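Local coordinates for protein 4-alpha-glucanotransferase (Corynebacterium glutamicum, PDB 5B68) that is an amylomaltase, or disproportionating enzyme, whose sequence pairs an N-terminal beta sandwich domain with a 4-alpha-glucanotransferase family region of the TIM-barrel clan, at residues Arg5-Leu10 with Thr34-Leu39; Tyr14-Ser19 with Thr479-Arg484; Arg40-Asn45 with Pro429-Arg434; Ala409-Pro414 with Phe466-Met471. All blocks are in the same frame, centred on the assembly; numbering follows the deposited sequence.

Contact 1: Arg5-Leu10 with Thr34-Leu39; sequences RFLNEL and TLVKIL
Leu-7 reaches Leu-35, Val-36 and Leu-39 across a helix-helix interface that pairs helix 5-13 with helix 32-41. The axes of the two short segments stay 10.6 Å apart at their closest, and their N-to-C directions differ by 37°. At such a spacing the backbones do not meet, and branched side chains span the gap.

The apolar contacts divide between the two methyl groups of Leu-7. Its CD1 lies 4.0 Å from CD1 of Leu-35, whereas its CD2 sits 4.1 Å from CG2 of Val-36 and 4.0 Å from CD1 of Leu-39. A first torsion of -118°, well away from a staggered position, sets CG of Leu-7 for this forked approach. The Leu-7 and Val-36 side chains cross at about a right angle. Leu-7 also touches Ile-57 of helix 54-69, as Phe-6 does, so that helix 5-13 packs on a third helix as well.

Polar chemistry stays at the margin. Asn-8 brings OD1 to 4.2 Å from CD1 of Leu-35, a packing contact only; the polar partner of OD1 is NE of Arg-4, from which it accepts a hydrogen bond.

One turn after Leu-7, Leu-10 adds a second point of packing: its CD2 touches CD1 of Leu-39 at 3.9 Å, leaving that single methyl group wedged against two leucines of the facing helix.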
loop_
_atom_site.group_PDB
_atom_site.type_symbol
_atom_site.label_atom_id
_atom_site.label_comp_id
_atom_site.label_asym_id
_atom_site.label_seq_id
_atom_site.Cartn_x
_atom_site.Cartn_y
_atom_site.Cartn_z
ATOM N N ARG A 5 -6.659 -14.791 -34.041
ATOM C CA ARG A 5 -7.681 -13.760 -34.060
ATOM C C ARG A 5 -8.771 -13.977 -33.004
ATOM O O ARG A 5 -9.223 -13.043 -32.400
ATOM C CB ARG A 5 -8.265 -13.560 -35.465
ATOM C CG ARG A 5 -9.255 -14.599 -35.923
ATOM C CD ARG A 5 -10.655 -14.017 -35.902
ATOM N NE ARG A 5 -11.391 -14.200 -37.148
ATOM C CZ ARG A 5 -12.515 -13.553 -37.455
ATOM N NH1 ARG A 5 -13.121 -13.775 -38.606
ATOM N NH2 ARG A 5 -13.029 -12.677 -36.618
ATOM N N PHE A 6 -9.175 -15.211 -32.789
ATOM C CA PHE A 6 -10.203 -15.542 -31.809
ATOM C C PHE A 6 -9.601 -15.417 -30.405
ATOM O O PHE A 6 -10.261 -14.957 -29.497
ATOM C CB PHE A 6 -10.771 -16.966 -32.065
ATOM C CG PHE A 6 -11.475 -17.102 -33.405
ATOM C CD1 PHE A 6 -12.645 -16.392 -33.666
ATOM C CD2 PHE A 6 -10.936 -17.900 -34.425
ATOM C CE1 PHE A 6 -13.295 -16.476 -34.908
ATOM C CE2 PHE A 6 -11.578 -17.987 -35.666
ATOM C CZ PHE A 6 -12.763 -17.299 -35.901
ATOM N N LEU A 7 -8.354 -15.837 -30.200
ATOM C CA LEU A 7 -7.723 -15.659 -28.918
ATOM C C LEU A 7 -7.573 -14.177 -28.533
ATOM O O LEU A 7 -7.830 -13.796 -27.391
ATOM C CB LEU A 7 -6.333 -16.306 -28.861
ATOM C CG LEU A 7 -5.997 -17.426 -27.913
ATOM C CD1 LEU A 7 -4.466 -17.525 -27.807
ATOM C CD2 LEU A 7 -6.630 -17.240 -26.548
ATOM N N ASN A 8 -7.163 -13.349 -29.468
ATOM C CA ASN A 8 -7.140 -11.880 -29.260
ATOM C C ASN A 8 -8.516 -11.316 -28.933
ATOM O O ASN A 8 -8.658 -10.461 -28.033
ATOM C CB ASN A 8 -6.612 -11.134 -30.502
ATOM C CG ASN A 8 -5.129 -11.315 -30.695
ATOM O OD1 ASN A 8 -4.435 -11.752 -29.808
ATOM N ND2 ASN A 8 -4.657 -11.043 -31.908
ATOM N N GLU A 9 -9.539 -11.820 -29.607
ATOM C CA GLU A 9 -10.872 -11.352 -29.349
ATOM C C GLU A 9 -11.245 -11.674 -27.914
ATOM O O GLU A 9 -11.797 -10.806 -27.212
ATOM C CB GLU A 9 -11.891 -11.968 -30.306
ATOM C CG GLU A 9 -13.262 -11.295 -30.273
ATOM C CD GLU A 9 -14.258 -11.875 -31.292
ATOM O OE1 GLU A 9 -15.429 -11.513 -31.214
ATOM O OE2 GLU A 9 -13.882 -12.677 -32.158
ATOM N N LEU A 10 -10.918 -12.870 -27.487
ATOM C CA LEU A 10 -11.252 -13.295 -26.146
ATOM C C LEU A 10 -10.462 -12.547 -25.092
ATOM O O LEU A 10 -11.004 -12.092 -24.102
ATOM C CB LEU A 10 -11.045 -14.784 -26.022
ATOM C CG LEU A 10 -11.526 -15.458 -24.730
ATOM C CD1 LEU A 10 -13.023 -15.326 -24.444
ATOM C CD2 LEU A 10 -11.154 -16.910 -24.794
ATOM N N THR A 34 0.626 -17.898 -22.878
ATOM C CA THR A 34 0.421 -16.931 -21.776
ATOM C C THR A 34 -1.054 -16.459 -21.781
ATOM O O THR A 34 -1.670 -16.352 -20.733
ATOM C CB THR A 34 1.397 -15.751 -21.899
ATOM O OG1 THR A 34 2.730 -16.215 -21.560
ATOM C CG2 THR A 34 0.929 -14.576 -20.982
ATOM N N LEU A 35 -1.587 -16.155 -22.957
ATOM C CA LEU A 35 -2.965 -15.701 -23.019
ATOM C C LEU A 35 -3.901 -16.754 -22.431
ATOM O O LEU A 35 -4.765 -16.445 -21.624
ATOM C CB LEU A 35 -3.373 -15.379 -24.441
ATOM C CG LEU A 35 -2.697 -14.126 -25.046
ATOM C CD1 LEU A 35 -3.119 -13.967 -26.507
ATOM C CD2 LEU A 35 -2.893 -12.817 -24.248
ATOM N N VAL A 36 -3.737 -17.980 -22.884
ATOM C CA VAL A 36 -4.558 -19.067 -22.398
ATOM C C VAL A 36 -4.413 -19.235 -20.907
ATOM O O VAL A 36 -5.435 -19.453 -20.213
ATOM C CB VAL A 36 -4.238 -20.385 -23.193
ATOM C CG1 VAL A 36 -4.900 -21.576 -22.571
ATOM C CG2 VAL A 36 -4.656 -20.242 -24.655
ATOM N N LYS A 37 -3.191 -19.201 -20.377
ATOM C CA LYS A 37 -3.014 -19.473 -18.933
ATOM C C LYS A 37 -3.579 -18.317 -18.069
ATOM O O LYS A 37 -4.132 -18.547 -17.023
ATOM C CB LYS A 37 -1.545 -19.679 -18.576
ATOM C CG LYS A 37 -1.094 -21.043 -19.049
ATOM C CD LYS A 37 0.408 -21.197 -18.988
ATOM C CE LYS A 37 0.759 -22.679 -19.132
ATOM N NZ LYS A 37 2.223 -22.774 -19.481
ATOM N N ILE A 38 -3.458 -17.095 -18.546
ATOM C CA ILE A 38 -4.021 -15.956 -17.807
ATOM C C ILE A 38 -5.549 -15.991 -17.932
ATOM O O ILE A 38 -6.211 -15.821 -16.943
ATOM C CB ILE A 38 -3.458 -14.610 -18.292
ATOM C CG1 ILE A 38 -1.949 -14.591 -18.028
ATOM C CG2 ILE A 38 -4.144 -13.425 -17.556
ATOM C CD1 ILE A 38 -1.580 -14.854 -16.601
ATOM N N LEU A 39 -6.089 -16.302 -19.101
ATOM C CA LEU A 39 -7.561 -16.476 -19.214
ATOM C C LEU A 39 -8.102 -17.551 -18.270
ATOM O O LEU A 39 -9.098 -17.351 -17.599
ATOM C CB LEU A 39 -7.947 -16.750 -20.644
ATOM C CG LEU A 39 -7.811 -15.503 -21.516
ATOM C CD1 LEU A 39 -7.812 -15.843 -23.007
ATOM C CD2 LEU A 39 -8.962 -14.539 -21.284
#

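Contact 2: Tyr14-Ser19 with Thr479-Arg484; sequences YGVATS and TGTYIR
With chi1 at -169°, Thr-481 sets OG1 anti to its backbone N and facing Ala-17, while CG2 falls between the N and the carbonyl carbon, on the side of Val-16. OG1 donates to O of Ala-17 at 2.7 Å, arriving from well above the carbonyl plane, and CG2 packs 3.8 Å from CG1 of Val-16. Two backbone bonds flank a single beta bridge between Val-16 and Ile-483. In one, N of Ala-17 reaches O of Tyr-482 over 2.9 Å and is almost straight, at 176°. In the other, N of Arg-484 meets O of Gly-15, also over 2.9 Å. Gly-15 closes helix 5-13 in a Schellman motif, and the chain then runs beside the strand. One water donates both to O of Tyr-14 and to O of Arg-484. Strand 481-484, outermost in its antiparallel sheet, thus has the 14-19 loop on one flank and strand 467-472 on the other, while Val-16 packs on Leu-35 and Ile-38 of helix 32-41.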
loop_
_atom_site.group_PDB
_atom_site.type_symbol
_atom_site.label_atom_id
_atom_site.label_comp_id
_atom_site.label_asym_id
_atom_site.label_seq_id
_atom_site.Cartn_x
_atom_site.Cartn_y
_atom_site.Cartn_z
ATOM N N TYR A 14 -11.782 -9.878 -21.783
ATOM C CA TYR A 14 -11.310 -10.023 -20.392
ATOM C C TYR A 14 -10.232 -9.066 -19.951
ATOM O O TYR A 14 -9.761 -9.154 -18.842
ATOM C CB TYR A 14 -10.884 -11.477 -20.191
ATOM C CG TYR A 14 -12.067 -12.391 -20.074
ATOM C CD1 TYR A 14 -12.734 -12.549 -18.848
ATOM C CD2 TYR A 14 -12.561 -13.086 -21.193
ATOM C CE1 TYR A 14 -13.831 -13.363 -18.757
ATOM C CE2 TYR A 14 -13.637 -13.924 -21.090
ATOM C CZ TYR A 14 -14.269 -14.059 -19.876
ATOM O OH TYR A 14 -15.344 -14.913 -19.824
ATOM N N GLY A 15 -9.863 -8.117 -20.814
ATOM C CA GLY A 15 -8.872 -7.139 -20.474
ATOM C C GLY A 15 -7.458 -7.671 -20.329
ATOM O O GLY A 15 -6.656 -7.093 -19.569
ATOM N N VAL A 16 -7.103 -8.676 -21.125
ATOM C CA VAL A 16 -5.809 -9.276 -21.040
ATOM C C VAL A 16 -5.045 -8.731 -22.213
ATOM O O VAL A 16 -5.499 -8.854 -23.362
ATOM C CB VAL A 16 -5.872 -10.790 -21.097
ATOM C CG1 VAL A 16 -4.454 -11.387 -21.018
ATOM C CG2 VAL A 16 -6.757 -11.327 -19.971
ATOM N N ALA A 17 -3.930 -8.080 -21.932
ATOM C CA ALA A 17 -3.128 -7.455 -23.033
ATOM C C ALA A 17 -2.493 -8.535 -23.895
ATOM O O ALA A 17 -1.916 -9.539 -23.402
ATOM C CB ALA A 17 -2.030 -6.560 -22.464
ATOM N N THR A 18 -2.532 -8.294 -25.202
ATOM C CA THR A 18 -1.892 -9.246 -26.177
ATOM C C THR A 18 -0.492 -8.822 -26.631
ATOM O O THR A 18 0.199 -9.557 -27.361
ATOM C CB THR A 18 -2.759 -9.406 -27.415
ATOM O OG1 THR A 18 -2.891 -8.151 -28.089
ATOM C CG2 THR A 18 -4.168 -9.933 -27.028
ATOM N N SER A 19 -0.115 -7.598 -26.275
ATOM C CA SER A 19 1.281 -7.170 -26.420
ATOM C C SER A 19 1.552 -6.037 -25.450
ATOM O O SER A 19 0.624 -5.456 -24.929
ATOM C CB SER A 19 1.507 -6.639 -27.846
ATOM O OG SER A 19 0.592 -5.590 -28.123
ATOM N N THR A 479 7.304 -14.248 -19.288
ATOM C CA THR A 479 6.093 -14.865 -19.773
ATOM C C THR A 479 4.805 -14.134 -19.398
ATOM O O THR A 479 3.743 -14.614 -19.746
ATOM C CB THR A 479 5.971 -16.335 -19.360
ATOM O OG1 THR A 479 5.703 -16.493 -17.954
ATOM C CG2 THR A 479 7.298 -17.065 -19.729
ATOM N N GLY A 480 4.906 -12.981 -18.750
ATOM C CA GLY A 480 3.708 -12.300 -18.292
ATOM C C GLY A 480 3.097 -11.354 -19.294
ATOM O O GLY A 480 3.528 -11.200 -20.470
ATOM N N THR A 481 2.014 -10.743 -18.815
ATOM C CA THR A 481 1.316 -9.729 -19.546
ATOM C C THR A 481 0.521 -8.846 -18.572
ATOM O O THR A 481 0.569 -9.105 -17.375
ATOM C CB THR A 481 0.408 -10.329 -20.614
ATOM O OG1 THR A 481 -0.038 -9.275 -21.443
ATOM C CG2 THR A 481 -0.769 -11.107 -20.064
ATOM N N TYR A 482 -0.153 -7.835 -19.096
ATOM C CA TYR A 482 -0.939 -6.920 -18.308
ATOM C C TYR A 482 -2.385 -7.360 -18.261
ATOM O O TYR A 482 -2.919 -7.806 -19.241
ATOM C CB TYR A 482 -0.862 -5.511 -18.893
ATOM C CG TYR A 482 0.415 -4.824 -18.535
ATOM C CD1 TYR A 482 0.589 -4.298 -17.279
ATOM C CD2 TYR A 482 1.475 -4.767 -19.422
ATOM C CE1 TYR A 482 1.758 -3.700 -16.919
ATOM C CE2 TYR A 482 2.657 -4.167 -19.068
ATOM C CZ TYR A 482 2.787 -3.636 -17.811
ATOM O OH TYR A 482 3.939 -3.031 -17.427
ATOM N N ILE A 483 -2.985 -7.244 -17.095
ATOM C CA ILE A 483 -4.451 -7.316 -16.969
ATOM C C ILE A 483 -4.944 -5.971 -16.537
ATOM O O ILE A 483 -4.370 -5.349 -15.650
ATOM C CB ILE A 483 -4.944 -8.408 -16.008
ATOM C CG1 ILE A 483 -4.332 -8.280 -14.626
ATOM C CG2 ILE A 483 -4.627 -9.772 -16.585
ATOM C CD1 ILE A 483 -4.928 -9.338 -13.673
ATOM N N ARG A 484 -6.001 -5.518 -17.189
ATOM C CA ARG A 484 -6.641 -4.214 -16.956
ATOM C C ARG A 484 -7.670 -4.244 -15.822
ATOM O O ARG A 484 -8.415 -5.220 -15.703
ATOM C CB ARG A 484 -7.299 -3.794 -18.296
ATOM C CG ARG A 484 -8.194 -2.572 -18.300
ATOM C CD ARG A 484 -8.371 -1.892 -19.669
ATOM N NE ARG A 484 -8.708 -2.714 -20.841
ATOM C CZ ARG A 484 -9.833 -3.392 -20.994
ATOM N NH1 ARG A 484 -10.722 -3.411 -20.024
ATOM N NH2 ARG A 484 -10.049 -4.050 -22.116
HETATM O O HOH W 1 -9.704 -7.121 -16.965
#

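Contact 3: Arg40-Asn45 with Pro429-Arg434; sequences RALGVN and PWHPVR. With SO4 (sulfate ion), chain G.
Gly-43, which lies beside the guanidinium of Arg-434, donates its N-H to O of Arg-40 at 2.8 Å, a bond within its own segment. Between the segments the contact is CH-pi and apolar packing. The imidazole of His-431 is held between two aliphatic groups: Leu-42 CD2 stands 4.3 Å from the ring centroid and 17° off its normal, a CH-pi contact, and CG of Arg-434 lies 3.6 Å above the opposite face, toward the rim. CG of His-431 is anti to its backbone N, chi1 -175°, and the side-chain end nears Leu-42. Leu-42 CD2 also rests 3.9 Å from CD of Pro-432. The bond from Gly-43 belongs to a Schellman motif that ends helix 32-41, completed by N of Val-44 donating to O of Leu-39. Gly-43 has a phi of 89°, which suits a residue with no CB to press on the preceding carbonyl. NH2 of Arg-434 passes 4.1 Å from CA of Gly-43. ND1 of His-431 is buried here without a partner in the model. ND2 of Asn-45 donates to O4 of a sulfate ion at 3.0 Å; Arg-59, Gln-60 and Arg-67 bind the same ion.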
loop_
_atom_site.group_PDB
_atom_site.type_symbol
_atom_site.label_atom_id
_atom_site.label_comp_id
_atom_site.label_asym_id
_atom_site.label_seq_id
_atom_site.Cartn_x
_atom_site.Cartn_y
_atom_site.Cartn_z
ATOM N N ARG A 40 -7.404 -18.665 -18.188
ATOM C CA ARG A 40 -7.780 -19.738 -17.259
ATOM C C ARG A 40 -7.660 -19.329 -15.795
ATOM O O ARG A 40 -8.596 -19.618 -14.993
ATOM C CB ARG A 40 -6.943 -20.975 -17.550
ATOM C CG ARG A 40 -7.332 -21.726 -18.824
ATOM C CD ARG A 40 -6.374 -22.897 -19.172
ATOM N NE ARG A 40 -6.158 -23.781 -18.035
ATOM C CZ ARG A 40 -7.089 -24.550 -17.448
ATOM N NH1 ARG A 40 -6.735 -25.297 -16.401
ATOM N NH2 ARG A 40 -8.363 -24.592 -17.856
ATOM N N ALA A 41 -6.611 -18.536 -15.477
ATOM C CA ALA A 41 -6.475 -17.963 -14.130
ATOM C C ALA A 41 -7.662 -17.045 -13.799
ATOM O O ALA A 41 -8.065 -16.904 -12.655
ATOM C CB ALA A 41 -5.141 -17.231 -14.036
ATOM N N LEU A 42 -8.243 -16.426 -14.821
ATOM C CA LEU A 42 -9.461 -15.585 -14.623
ATOM C C LEU A 42 -10.729 -16.402 -14.637
ATOM O O LEU A 42 -11.825 -15.832 -14.628
ATOM C CB LEU A 42 -9.495 -14.502 -15.706
ATOM C CG LEU A 42 -8.393 -13.464 -15.632
ATOM C CD1 LEU A 42 -8.533 -12.537 -16.830
ATOM C CD2 LEU A 42 -8.298 -12.723 -14.307
ATOM N N GLY A 43 -10.623 -17.728 -14.655
ATOM C CA GLY A 43 -11.789 -18.591 -14.621
ATOM C C GLY A 43 -12.387 -18.938 -16.006
ATOM O O GLY A 43 -13.460 -19.537 -16.075
ATOM N N VAL A 44 -11.685 -18.627 -17.105
ATOM C CA VAL A 44 -12.207 -18.950 -18.396
ATOM C C VAL A 44 -11.945 -20.444 -18.649
ATOM O O VAL A 44 -10.803 -20.915 -18.530
ATOM C CB VAL A 44 -11.634 -18.062 -19.510
ATOM C CG1 VAL A 44 -12.267 -18.422 -20.838
ATOM C CG2 VAL A 44 -11.858 -16.538 -19.196
ATOM N N ASN A 45 -13.014 -21.171 -18.929
ATOM C CA ASN A 45 -12.933 -22.607 -19.202
ATOM C C ASN A 45 -12.376 -22.899 -20.641
ATOM O O ASN A 45 -13.119 -22.915 -21.608
ATOM C CB ASN A 45 -14.325 -23.194 -18.984
ATOM C CG ASN A 45 -14.363 -24.703 -19.141
ATOM O OD1 ASN A 45 -13.358 -25.336 -19.395
ATOM N ND2 ASN A 45 -15.548 -25.280 -18.976
ATOM N N PRO A 429 -3.310 -11.447 -7.801
ATOM C CA PRO A 429 -3.991 -10.187 -8.098
ATOM C C PRO A 429 -5.462 -10.278 -7.802
ATOM O O PRO A 429 -6.053 -11.331 -7.822
ATOM C CB PRO A 429 -3.764 -10.028 -9.579
ATOM C CG PRO A 429 -3.635 -11.418 -10.115
ATOM C CD PRO A 429 -2.931 -12.164 -9.027
ATOM N N TRP A 430 -6.098 -9.125 -7.718
ATOM C CA TRP A 430 -7.539 -9.089 -7.717
ATOM C C TRP A 430 -8.022 -9.706 -9.027
ATOM O O TRP A 430 -7.381 -9.598 -10.042
ATOM C CB TRP A 430 -8.042 -7.655 -7.743
ATOM C CG TRP A 430 -7.818 -6.781 -6.572
ATOM C CD1 TRP A 430 -7.193 -5.587 -6.575
ATOM C CD2 TRP A 430 -8.312 -6.963 -5.243
ATOM N NE1 TRP A 430 -7.221 -5.021 -5.335
ATOM C CE2 TRP A 430 -7.910 -5.845 -4.495
ATOM C CE3 TRP A 430 -9.038 -7.962 -4.611
ATOM C CZ2 TRP A 430 -8.206 -5.706 -3.155
ATOM C CZ3 TRP A 430 -9.330 -7.817 -3.283
ATOM C CH2 TRP A 430 -8.912 -6.704 -2.568
ATOM N N HIS A 431 -9.167 -10.355 -8.976
ATOM C CA HIS A 431 -9.862 -10.722 -10.168
ATOM C C HIS A 431 -10.659 -9.465 -10.611
ATOM O O HIS A 431 -11.506 -8.996 -9.843
ATOM C CB HIS A 431 -10.826 -11.895 -9.858
ATOM C CG HIS A 431 -11.495 -12.419 -11.076
ATOM N ND1 HIS A 431 -11.294 -13.684 -11.581
ATOM C CD2 HIS A 431 -12.285 -11.786 -11.967
ATOM C CE1 HIS A 431 -11.948 -13.801 -12.725
ATOM N NE2 HIS A 431 -12.591 -12.677 -12.955
ATOM N N PRO A 432 -10.358 -8.893 -11.803
ATOM C CA PRO A 432 -11.014 -7.651 -12.205
ATOM C C PRO A 432 -12.550 -7.654 -12.245
ATOM O O PRO A 432 -13.141 -6.582 -12.024
ATOM C CB PRO A 432 -10.498 -7.385 -13.596
ATOM C CG PRO A 432 -9.221 -8.193 -13.709
ATOM C CD PRO A 432 -9.309 -9.322 -12.732
ATOM N N VAL A 433 -13.165 -8.756 -12.654
ATOM C CA VAL A 433 -14.648 -8.854 -12.647
ATOM C C VAL A 433 -15.234 -9.216 -11.330
ATOM O O VAL A 433 -16.234 -8.622 -10.881
ATOM C CB VAL A 433 -15.171 -9.825 -13.759
ATOM C CG1 VAL A 433 -16.698 -9.943 -13.752
ATOM C CG2 VAL A 433 -14.645 -9.387 -15.116
ATOM N N ARG A 434 -14.729 -10.257 -10.681
ATOM C CA ARG A 434 -15.312 -10.716 -9.443
ATOM C C ARG A 434 -15.208 -9.693 -8.327
ATOM O O ARG A 434 -16.119 -9.565 -7.527
ATOM C CB ARG A 434 -14.704 -12.052 -8.992
ATOM C CG ARG A 434 -14.988 -13.154 -9.990
ATOM C CD ARG A 434 -14.350 -14.439 -9.587
ATOM N NE ARG A 434 -14.765 -15.391 -10.614
ATOM C CZ ARG A 434 -14.114 -16.497 -10.985
ATOM N NH1 ARG A 434 -12.987 -16.865 -10.391
ATOM N NH2 ARG A 434 -14.622 -17.243 -11.970
HETATM S S SO4 G . -18.242 -22.781 -19.233
HETATM O O1 SO4 G . -17.896 -21.370 -18.952
HETATM O O2 SO4 G . -19.729 -22.895 -19.374
HETATM O O3 SO4 G . -17.654 -23.224 -20.511
HETATM O O4 SO4 G . -17.714 -23.499 -18.017
#

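Contact 4: Ala409-Pro414 with Phe466-Met471; sequences ASVGAP and FRLFVM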
loop_
_atom_site.group_PDB
_atom_site.type_symbol
_atom_site.label_atom_id
_atom_site.label_comp_id
_atom_site.label_asym_id
_atom_site.label_seq_id
_atom_site.Cartn_x
_atom_site.Cartn_y
_atom_site.Cartn_z
ATOM N N ALA A 409 -2.333 -16.590 -11.079
ATOM C CA ALA A 409 -1.449 -15.571 -11.629
ATOM C C ALA A 409 -0.666 -14.987 -10.445
ATOM O O ALA A 409 -1.103 -15.022 -9.258
ATOM C CB ALA A 409 -2.249 -14.457 -12.347
ATOM N N SER A 410 0.467 -14.404 -10.784
ATOM C CA SER A 410 1.340 -13.820 -9.811
ATOM C C SER A 410 1.723 -12.416 -10.321
ATOM O O SER A 410 2.090 -12.235 -11.483
ATOM C CB SER A 410 2.564 -14.768 -9.583
ATOM O OG SER A 410 3.299 -14.273 -8.498
ATOM N N VAL A 411 1.663 -11.444 -9.466
ATOM C CA VAL A 411 1.976 -10.020 -9.790
ATOM C C VAL A 411 3.463 -9.739 -9.826
ATOM O O VAL A 411 4.205 -10.233 -9.004
ATOM C CB VAL A 411 1.333 -9.033 -8.794
ATOM C CG1 VAL A 411 1.656 -7.587 -9.165
ATOM C CG2 VAL A 411 -0.156 -9.201 -8.770
ATOM N N GLY A 412 3.874 -8.904 -10.778
ATOM C CA GLY A 412 5.283 -8.522 -10.826
ATOM C C GLY A 412 5.547 -7.378 -11.748
ATOM O O GLY A 412 4.759 -6.432 -11.825
ATOM N N ALA A 413 6.662 -7.468 -12.453
ATOM C CA ALA A 413 7.127 -6.379 -13.297
ATOM C C ALA A 413 7.871 -6.927 -14.539
ATOM O O ALA A 413 8.545 -7.938 -14.466
ATOM C CB ALA A 413 8.015 -5.511 -12.472
ATOM N N PRO A 414 7.658 -6.317 -15.722
ATOM C CA PRO A 414 8.296 -6.919 -16.882
ATOM C C PRO A 414 9.800 -6.584 -16.814
ATOM O O PRO A 414 10.187 -5.680 -16.043
ATOM C CB PRO A 414 7.658 -6.220 -18.088
ATOM C CG PRO A 414 7.105 -4.944 -17.541
ATOM C CD PRO A 414 6.841 -5.149 -16.059
ATOM N N PHE A 466 -4.784 0.738 -12.280
ATOM C CA PHE A 466 -5.102 0.719 -13.684
ATOM C C PHE A 466 -4.913 -0.657 -14.305
ATOM O O PHE A 466 -5.732 -1.103 -15.095
ATOM C CB PHE A 466 -4.275 1.784 -14.434
ATOM C CG PHE A 466 -4.520 3.197 -13.929
ATOM C CD1 PHE A 466 -3.895 3.650 -12.781
ATOM C CD2 PHE A 466 -5.400 4.040 -14.592
ATOM C CE1 PHE A 466 -4.111 4.930 -12.327
ATOM C CE2 PHE A 466 -5.637 5.298 -14.127
ATOM C CZ PHE A 466 -5.002 5.755 -12.952
ATOM N N ARG A 467 -3.764 -1.258 -14.052
ATOM C CA ARG A 467 -3.409 -2.517 -14.628
ATOM C C ARG A 467 -2.312 -3.154 -13.774
ATOM O O ARG A 467 -1.577 -2.442 -13.053
ATOM C CB ARG A 467 -2.920 -2.270 -16.086
ATOM C CG ARG A 467 -1.604 -1.510 -16.132
ATOM C CD ARG A 467 -1.265 -1.072 -17.544
ATOM N NE ARG A 467 -2.089 0.033 -18.014
ATOM C CZ ARG A 467 -1.606 1.175 -18.502
ATOM N NH1 ARG A 467 -2.431 2.109 -18.882
ATOM N NH2 ARG A 467 -0.301 1.400 -18.558
ATOM N N LEU A 468 -2.159 -4.464 -13.853
ATOM C CA LEU A 468 -1.046 -5.134 -13.192
ATOM C C LEU A 468 -0.364 -5.970 -14.201
ATOM O O LEU A 468 -1.026 -6.626 -14.993
ATOM C CB LEU A 468 -1.530 -6.034 -12.056
ATOM C CG LEU A 468 -1.972 -5.259 -10.791
ATOM C CD1 LEU A 468 -2.655 -6.215 -9.820
ATOM C CD2 LEU A 468 -0.847 -4.503 -10.121
ATOM N N PHE A 469 0.937 -6.057 -14.106
ATOM C CA PHE A 469 1.703 -7.081 -14.808
ATOM C C PHE A 469 1.677 -8.356 -14.039
ATOM O O PHE A 469 2.064 -8.351 -12.894
ATOM C CB PHE A 469 3.136 -6.621 -15.008
ATOM C CG PHE A 469 3.900 -7.481 -15.941
ATOM C CD1 PHE A 469 3.719 -7.381 -17.320
ATOM C CD2 PHE A 469 4.770 -8.429 -15.454
ATOM C CE1 PHE A 469 4.416 -8.224 -18.186
ATOM C CE2 PHE A 469 5.460 -9.278 -16.313
ATOM C CZ PHE A 469 5.296 -9.178 -17.667
ATOM N N VAL A 470 1.192 -9.416 -14.667
ATOM C CA VAL A 470 1.031 -10.720 -14.041
ATOM C C VAL A 470 1.636 -11.805 -14.919
ATOM O O VAL A 470 1.596 -11.705 -16.161
ATOM C CB VAL A 470 -0.481 -11.066 -13.791
ATOM C CG1 VAL A 470 -1.068 -10.103 -12.784
ATOM C CG2 VAL A 470 -1.311 -11.014 -15.050
ATOM N N MET A 471 2.052 -12.896 -14.281
ATOM C CA MET A 471 2.575 -14.045 -14.983
ATOM C C MET A 471 1.902 -15.274 -14.436
ATOM O O MET A 471 1.436 -15.261 -13.314
ATOM C CB MET A 471 4.088 -14.105 -14.760
ATOM C CG MET A 471 4.439 -14.368 -13.301
ATOM S SD MET A 471 6.030 -13.691 -12.827
ATOM C CE MET A 471 5.550 -11.957 -12.852
HETATM O O HOH W 2 2.417 -4.931 -11.895
#
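Pro-414 lies over one face of the Phe-469 ring, with its CB 3.9 Å from the ring centroid and 18° off the normal, a CH-pi contact. Phe-469 has CG anti to its backbone N, chi1 -169°, with CG within 3.8 Å of CD of the same proline, and the two side chains cross at a slant.

Elsewhere the side chains sort to two faces of an antiparallel sheet. Val-411 and Val-470, a non-hydrogen-bonded pair, share one face; beside them CD1 of Leu-468 lies 4.0 Å from CG2 of Val-411. Ser-410 and Met-471 share the other. The Met-471 chain bends at its third torsion, bringing CE to within 4.0 Å of CA of Gly-412.

Ser-410 and Met-471 form a hydrogen-bonded pair: N of Ser-410 donates to O of Met-471 at 2.8 Å, and N of Met-471 to O of Ser-410 at 2.9 Å. N of Gly-412 then donates to O of Phe-469 over 2.8 Å, while a water links O of Gly-412 to N of Phe-469.

The two strands form the middle of a four-stranded antiparallel sheet. Strand 423-424 borders 409-413, where Asp-424 bonds OG of Ser-410. Strand 481-484 borders 467-472, and its Tyr-482 meets the Phe-469 ring edge-to-face.

In the fold
Read together, the four contacts illustrate how chemistry follows position. Contacts 1 and 4 are buried, yet the first relies on leucine packing between helices and the second on strand pairing reinforced by side chains. Contacts 2 and 3 are partly buried and mix backbone bonding or CH-pi packing with exposed arginines. Contacts 2 and 4 reach the same antiparallel sheet, where O of Thr-481 and N of Val-470 join their strands. Helix 32-41 serves contacts 1 and 3, and its Ile-38 packs against Val-470 of contact 4. Contact 3 also adjoins the sheet, through Pro-429, which packs on Val-411 and Leu-468. The N-terminal helices are thus joined to the region of the 4-alpha-glucanotransferase family.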